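Gamma-glutamyltransferase 1 Threonine peptidase. MEROPS family T03 (PDB 7D9E) transfers gamma-glutamyl groups to acceptor amines, probably from donors such as glutamine or glutathione, and is studied for theanine synthesis. Local coordinates at residues A[72-84]-A[88-100]. Residues are numbered along the deposited sequence; the frame is centred on the assembly and turned at random.
With DON (6-diazenyl-5-oxo-L-norleucine), chain D.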
loop_
_atom_site.group_PDB
_atom_site.type_symbol
_atom_site.label_atom_id
_atom_site.label_comp_id
_atom_site.label_asym_id
_atom_site.label_seq_id
_atom_site.Cartn_x
_atom_site.Cartn_y
_atom_site.Cartn_z
ATOM N N GLY A 72 -3.171 9.504 2.284
ATOM C CA GLY A 72 -2.117 10.091 3.091
ATOM C C GLY A 72 -2.657 10.432 4.460
ATOM O O GLY A 72 -3.830 10.783 4.602
ATOM N N ASN A 73 -1.818 10.303 5.481
ATOM C CA ASN A 73 -2.411 10.261 6.804
ATOM C C ASN A 73 -1.385 10.448 7.906
ATOM O O ASN A 73 -0.202 10.156 7.738
ATOM C CB ASN A 73 -3.077 8.894 7.016
ATOM C CG ASN A 73 -2.067 7.779 7.128
ATOM O OD1 ASN A 73 -1.545 7.503 8.217
ATOM N ND2 ASN A 73 -1.785 7.116 6.004
ATOM N N ILE A 74 -1.891 10.892 9.063
ATOM C CA ILE A 74 -1.252 10.626 10.344
ATOM C C ILE A 74 -2.053 9.662 11.207
ATOM O O ILE A 74 -1.543 9.217 12.241
ATOM C CB ILE A 74 -0.913 11.916 11.124
ATOM C CG1 ILE A 74 -2.166 12.748 11.424
ATOM C CG2 ILE A 74 0.133 12.735 10.372
ATOM C CD1 ILE A 74 -1.906 13.906 12.371
ATOM N N GLY A 75 -3.280 9.325 10.823
ATOM C CA GLY A 75 -4.105 8.401 11.566
ATOM C C GLY A 75 -4.122 6.969 11.085
ATOM O O GLY A 75 -4.970 6.194 11.543
ATOM N N GLY A 76 -3.218 6.585 10.197
ATOM C CA GLY A 76 -3.140 5.239 9.661
ATOM C C GLY A 76 -1.750 4.654 9.874
ATOM O O GLY A 76 -1.128 4.810 10.931
ATOM N N GLY A 77 -1.276 3.942 8.855
ATOM C CA GLY A 77 0.012 3.277 8.973
ATOM C C GLY A 77 0.538 2.925 7.600
ATOM O O GLY A 77 -0.078 3.249 6.583
ATOM N N GLY A 78 1.681 2.241 7.574
ATOM C CA GLY A 78 2.285 1.925 6.293
ATOM C C GLY A 78 3.648 1.289 6.446
ATOM O O GLY A 78 4.025 0.814 7.527
ATOM N N PHE A 79 4.336 1.220 5.296
ATOM C CA PHE A 79 5.605 0.526 5.170
ATOM C C PHE A 79 6.534 1.406 4.343
ATOM O O PHE A 79 6.114 2.014 3.353
ATOM C CB PHE A 79 5.472 -0.775 4.394
ATOM C CG PHE A 79 4.584 -1.815 5.023
ATOM C CD1 PHE A 79 4.702 -2.152 6.343
ATOM C CD2 PHE A 79 3.659 -2.487 4.248
ATOM C CE1 PHE A 79 3.882 -3.127 6.907
ATOM C CE2 PHE A 79 2.846 -3.472 4.799
ATOM C CZ PHE A 79 2.969 -3.789 6.147
ATOM N N MET A 80 7.823 1.388 4.679
ATOM C CA MET A 80 8.841 2.111 3.909
ATOM C C MET A 80 9.971 1.158 3.579
ATOM O O MET A 80 10.534 0.523 4.476
ATOM C CB MET A 80 9.307 3.340 4.678
ATOM C CG MET A 80 10.111 4.373 3.887
ATOM S SD MET A 80 10.979 5.538 4.941
ATOM C CE MET A 80 9.621 6.452 5.613
ATOM N N THR A 81 10.284 1.035 2.296
ATOM C CA THR A 81 11.470 0.321 1.853
ATOM C C THR A 81 12.509 1.355 1.462
ATOM O O THR A 81 12.188 2.333 0.786
ATOM C CB THR A 81 11.126 -0.587 0.672
ATOM O OG1 THR A 81 10.099 -1.504 1.105
ATOM C CG2 THR A 81 12.336 -1.381 0.204
ATOM N N LEU A 82 13.740 1.154 1.915
ATOM C CA LEU A 82 14.788 2.135 1.723
ATOM C C LEU A 82 16.041 1.475 1.172
ATOM O O LEU A 82 16.328 0.307 1.439
ATOM C CB LEU A 82 15.184 2.813 3.055
ATOM C CG LEU A 82 14.104 3.505 3.883
ATOM C CD1 LEU A 82 13.439 2.571 4.853
ATOM C CD2 LEU A 82 14.709 4.696 4.632
ATOM N N TYR A 83 16.797 2.250 0.400
ATOM C CA TYR A 83 18.141 1.870 -0.014
ATOM C C TYR A 83 19.002 3.086 0.291
ATOM O O TYR A 83 18.903 4.102 -0.397
ATOM C CB TYR A 83 18.167 1.491 -1.490
ATOM C CG TYR A 83 19.309 0.611 -1.892
ATOM C CD1 TYR A 83 19.345 -0.719 -1.499
ATOM C CD2 TYR A 83 20.325 1.084 -2.713
ATOM C CE1 TYR A 83 20.383 -1.539 -1.878
ATOM C CE2 TYR A 83 21.367 0.268 -3.103
ATOM C CZ TYR A 83 21.388 -1.047 -2.701
ATOM O OH TYR A 83 22.425 -1.850 -3.104
ATOM N N VAL A 84 19.817 2.994 1.336
ATOM C CA VAL A 84 20.596 4.123 1.826
ATOM C C VAL A 84 22.055 3.716 1.891
ATOM O O VAL A 84 22.387 2.699 2.501
ATOM C CB VAL A 84 20.120 4.589 3.218
ATOM C CG1 VAL A 84 20.997 5.740 3.710
ATOM C CG2 VAL A 84 18.662 4.993 3.156
ATOM N N PRO A 88 20.012 -2.079 1.973
ATOM C CA PRO A 88 18.543 -2.126 2.015
ATOM C C PRO A 88 18.008 -2.130 3.438
ATOM O O PRO A 88 18.581 -2.731 4.350
ATOM C CB PRO A 88 18.234 -3.470 1.337
ATOM C CG PRO A 88 19.365 -4.329 1.697
ATOM C CD PRO A 88 20.603 -3.428 1.812
ATOM N N TYR A 89 16.870 -1.458 3.617
ATOM C CA TYR A 89 16.207 -1.409 4.903
ATOM C C TYR A 89 14.704 -1.465 4.707
ATOM O O TYR A 89 14.194 -1.125 3.645
ATOM C CB TYR A 89 16.510 -0.109 5.662
ATOM C CG TYR A 89 17.951 0.127 5.958
ATOM C CD1 TYR A 89 18.777 0.818 5.074
ATOM C CD2 TYR A 89 18.505 -0.312 7.154
ATOM C CE1 TYR A 89 20.099 1.041 5.361
ATOM C CE2 TYR A 89 19.830 -0.097 7.439
ATOM C CZ TYR A 89 20.624 0.585 6.547
ATOM O OH TYR A 89 21.952 0.796 6.856
ATOM N N PHE A 90 13.999 -1.887 5.757
ATOM C CA PHE A 90 12.554 -1.919 5.736
ATOM C C PHE A 90 12.016 -1.477 7.089
ATOM O O PHE A 90 12.433 -1.997 8.130
ATOM C CB PHE A 90 12.012 -3.309 5.409
ATOM C CG PHE A 90 10.511 -3.341 5.297
ATOM C CD1 PHE A 90 9.879 -2.940 4.137
ATOM C CD2 PHE A 90 9.736 -3.751 6.353
ATOM C CE1 PHE A 90 8.504 -2.962 4.026
ATOM C CE2 PHE A 90 8.355 -3.769 6.250
ATOM C CZ PHE A 90 7.737 -3.370 5.116
ATOM N N LEU A 91 11.066 -0.550 7.069
ATOM C CA LEU A 91 10.454 -0.022 8.279
ATOM C C LEU A 91 8.960 -0.312 8.257
ATOM O O LEU A 91 8.234 0.138 7.361
ATOM C CB LEU A 91 10.730 1.474 8.437
ATOM C CG LEU A 91 10.123 2.133 9.681
ATOM C CD1 LEU A 91 10.718 1.509 10.927
ATOM C CD2 LEU A 91 10.374 3.632 9.671
ATOM N N ASP A 92 8.500 -1.024 9.286
ATOM C CA ASP A 92 7.110 -1.433 9.420
ATOM C C ASP A 92 6.461 -0.500 10.428
ATOM O O ASP A 92 6.800 -0.531 11.615
ATOM C CB ASP A 92 7.115 -2.893 9.863
ATOM C CG ASP A 92 5.751 -3.403 10.336
ATOM O OD1 ASP A 92 4.802 -2.620 10.540
ATOM O OD2 ASP A 92 5.642 -4.645 10.475
ATOM N N TYR A 93 5.572 0.372 9.939
ATOM C CA TYR A 93 4.775 1.249 10.797
ATOM C C TYR A 93 3.287 0.977 10.560
ATOM O O TYR A 93 2.436 1.868 10.550
ATOM C CB TYR A 93 5.218 2.713 10.692
ATOM C CG TYR A 93 5.121 3.355 9.339
ATOM C CD1 TYR A 93 6.178 3.333 8.450
ATOM C CD2 TYR A 93 3.989 4.043 8.975
ATOM C CE1 TYR A 93 6.062 3.933 7.206
ATOM C CE2 TYR A 93 3.881 4.668 7.755
ATOM C CZ TYR A 93 4.930 4.625 6.887
ATOM O OH TYR A 93 4.825 5.234 5.639
ATOM N N ARG A 94 2.982 -0.309 10.420
ATOM C CA ARG A 94 1.622 -0.796 10.298
ATOM C C ARG A 94 0.896 -0.674 11.631
ATOM O O ARG A 94 1.490 -0.813 12.704
ATOM C CB ARG A 94 1.707 -2.276 9.893
ATOM C CG ARG A 94 0.410 -3.051 9.668
ATOM C CD ARG A 94 -0.388 -2.557 8.535
ATOM N NE ARG A 94 -1.273 -3.611 7.998
ATOM C CZ ARG A 94 -2.144 -3.391 7.025
ATOM N NH1 ARG A 94 -2.222 -2.190 6.509
ATOM N NH2 ARG A 94 -2.944 -4.358 6.591
ATOM N N GLU A 95 -0.396 -0.388 11.552
ATOM C CA GLU A 95 -1.176 -0.319 12.780
ATOM C C GLU A 95 -1.209 -1.664 13.489
ATOM O O GLU A 95 -1.046 -2.726 12.890
ATOM C CB GLU A 95 -2.609 0.065 12.441
ATOM C CG GLU A 95 -2.763 1.415 11.794
ATOM C CD GLU A 95 -2.931 1.301 10.287
ATOM O OE1 GLU A 95 -2.144 0.552 9.663
ATOM O OE2 GLU A 95 -3.876 1.913 9.723
ATOM N N ILE A 96 -1.488 -1.605 14.795
ATOM C CA ILE A 96 -1.668 -2.792 15.623
ATOM C C ILE A 96 -3.086 -2.800 16.181
ATOM O O ILE A 96 -3.689 -1.747 16.420
ATOM C CB ILE A 96 -0.637 -2.944 16.764
ATOM C CG1 ILE A 96 -0.643 -1.736 17.673
ATOM C CG2 ILE A 96 0.788 -3.159 16.198
ATOM C CD1 ILE A 96 0.337 -1.846 18.822
ATOM N N ALA A 97 -3.616 -3.997 16.411
ATOM C CA ALA A 97 -4.915 -4.096 17.066
ATOM C C ALA A 97 -4.826 -3.541 18.487
ATOM O O ALA A 97 -3.846 -3.806 19.196
ATOM C CB ALA A 97 -5.366 -5.557 17.160
ATOM N N PRO A 98 -5.842 -2.797 18.942
ATOM C CA PRO A 98 -5.873 -2.371 20.348
ATOM C C PRO A 98 -5.855 -3.544 21.313
ATOM O O PRO A 98 -6.244 -4.670 20.994
ATOM C CB PRO A 98 -7.163 -1.537 20.460
ATOM C CG PRO A 98 -7.714 -1.421 19.058
ATOM C CD PRO A 98 -6.931 -2.234 18.124
ATOM N N LYS A 99 -5.360 -3.264 22.519
ATOM C CA LYS A 99 -5.239 -4.297 23.538
ATOM C C LYS A 99 -6.591 -4.910 23.872
ATOM O O LYS A 99 -6.665 -6.079 24.267
ATOM C CB LYS A 99 -4.606 -3.691 24.790
ATOM C CG LYS A 99 -3.115 -3.383 24.584
ATOM C CD LYS A 99 -2.504 -2.657 25.763
ATOM C CE LYS A 99 -1.164 -2.042 25.405
ATOM N NZ LYS A 99 -0.136 -3.086 25.105
ATOM N N ALA A 100 -7.669 -4.151 23.710
ATOM C CA ALA A 100 -9.000 -4.655 23.983
ATOM C C ALA A 100 -9.646 -5.355 22.792
ATOM O O ALA A 100 -10.789 -5.810 22.908
ATOM C CB ALA A 100 -9.906 -3.510 24.467
HETATM O O DON D . -2.875 -2.891 3.683
HETATM C C DON D . -3.619 -3.306 2.643
HETATM O OXT DON D . -3.212 -4.234 1.950
HETATM C CA DON D . -4.835 -2.425 2.431
HETATM N N DON D . -5.393 -1.979 3.688
HETATM C CB DON D . -4.306 -1.361 1.445
HETATM C C1E DON D . -5.293 -0.255 1.224
HETATM C C1D DON D . -4.807 0.566 0.058
HETATM O O1J DON D . -3.737 0.324 -0.522
#
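Tyr-93 lays one face of its ring on the backbone of Gly-78. With chi1 at 61°, CG sits between the backbone N and the carbonyl carbon, which tips the ring over the neighbouring strand. CB lies 3.9 Å from Gly-78 O. CG is closer, and that oxygen sits 3.3 Å above the ring plane, over its centre. CD1 is 3.4 Å from Gly-78 O, CD2 is 3.2 Å from Gly-78 N, and CE2 lies near that nitrogen too. Gly-78 CA makes a CH-pi contact with the ring. CE1 and CZ lie nearest Gly-78 C, at 3.7 and 3.6 Å. OH forms a hydrogen bond with Asn-16 OD1 of the partner chain. With an alanine in its place, that asparagine is likely to lose this hydrogen bond and the Gly-78 peptide its aromatic cover. Phe-79 CD1 meets Phe-90 CZ at 3.5 Å, with the rings oblique. Next to Tyr-93, Arg-94 NH1 makes a weak 3.0 Å hydrogen bond to DON O. Asp-43 and Glu-40 of the partner chain form salt bridges with its guanidinium. This is an antiparallel beta hairpin of the Ntn-hydrolase fold; its sheet continues into the partner chain, and Arg-94 reaches the probable gamma-glutamyl site.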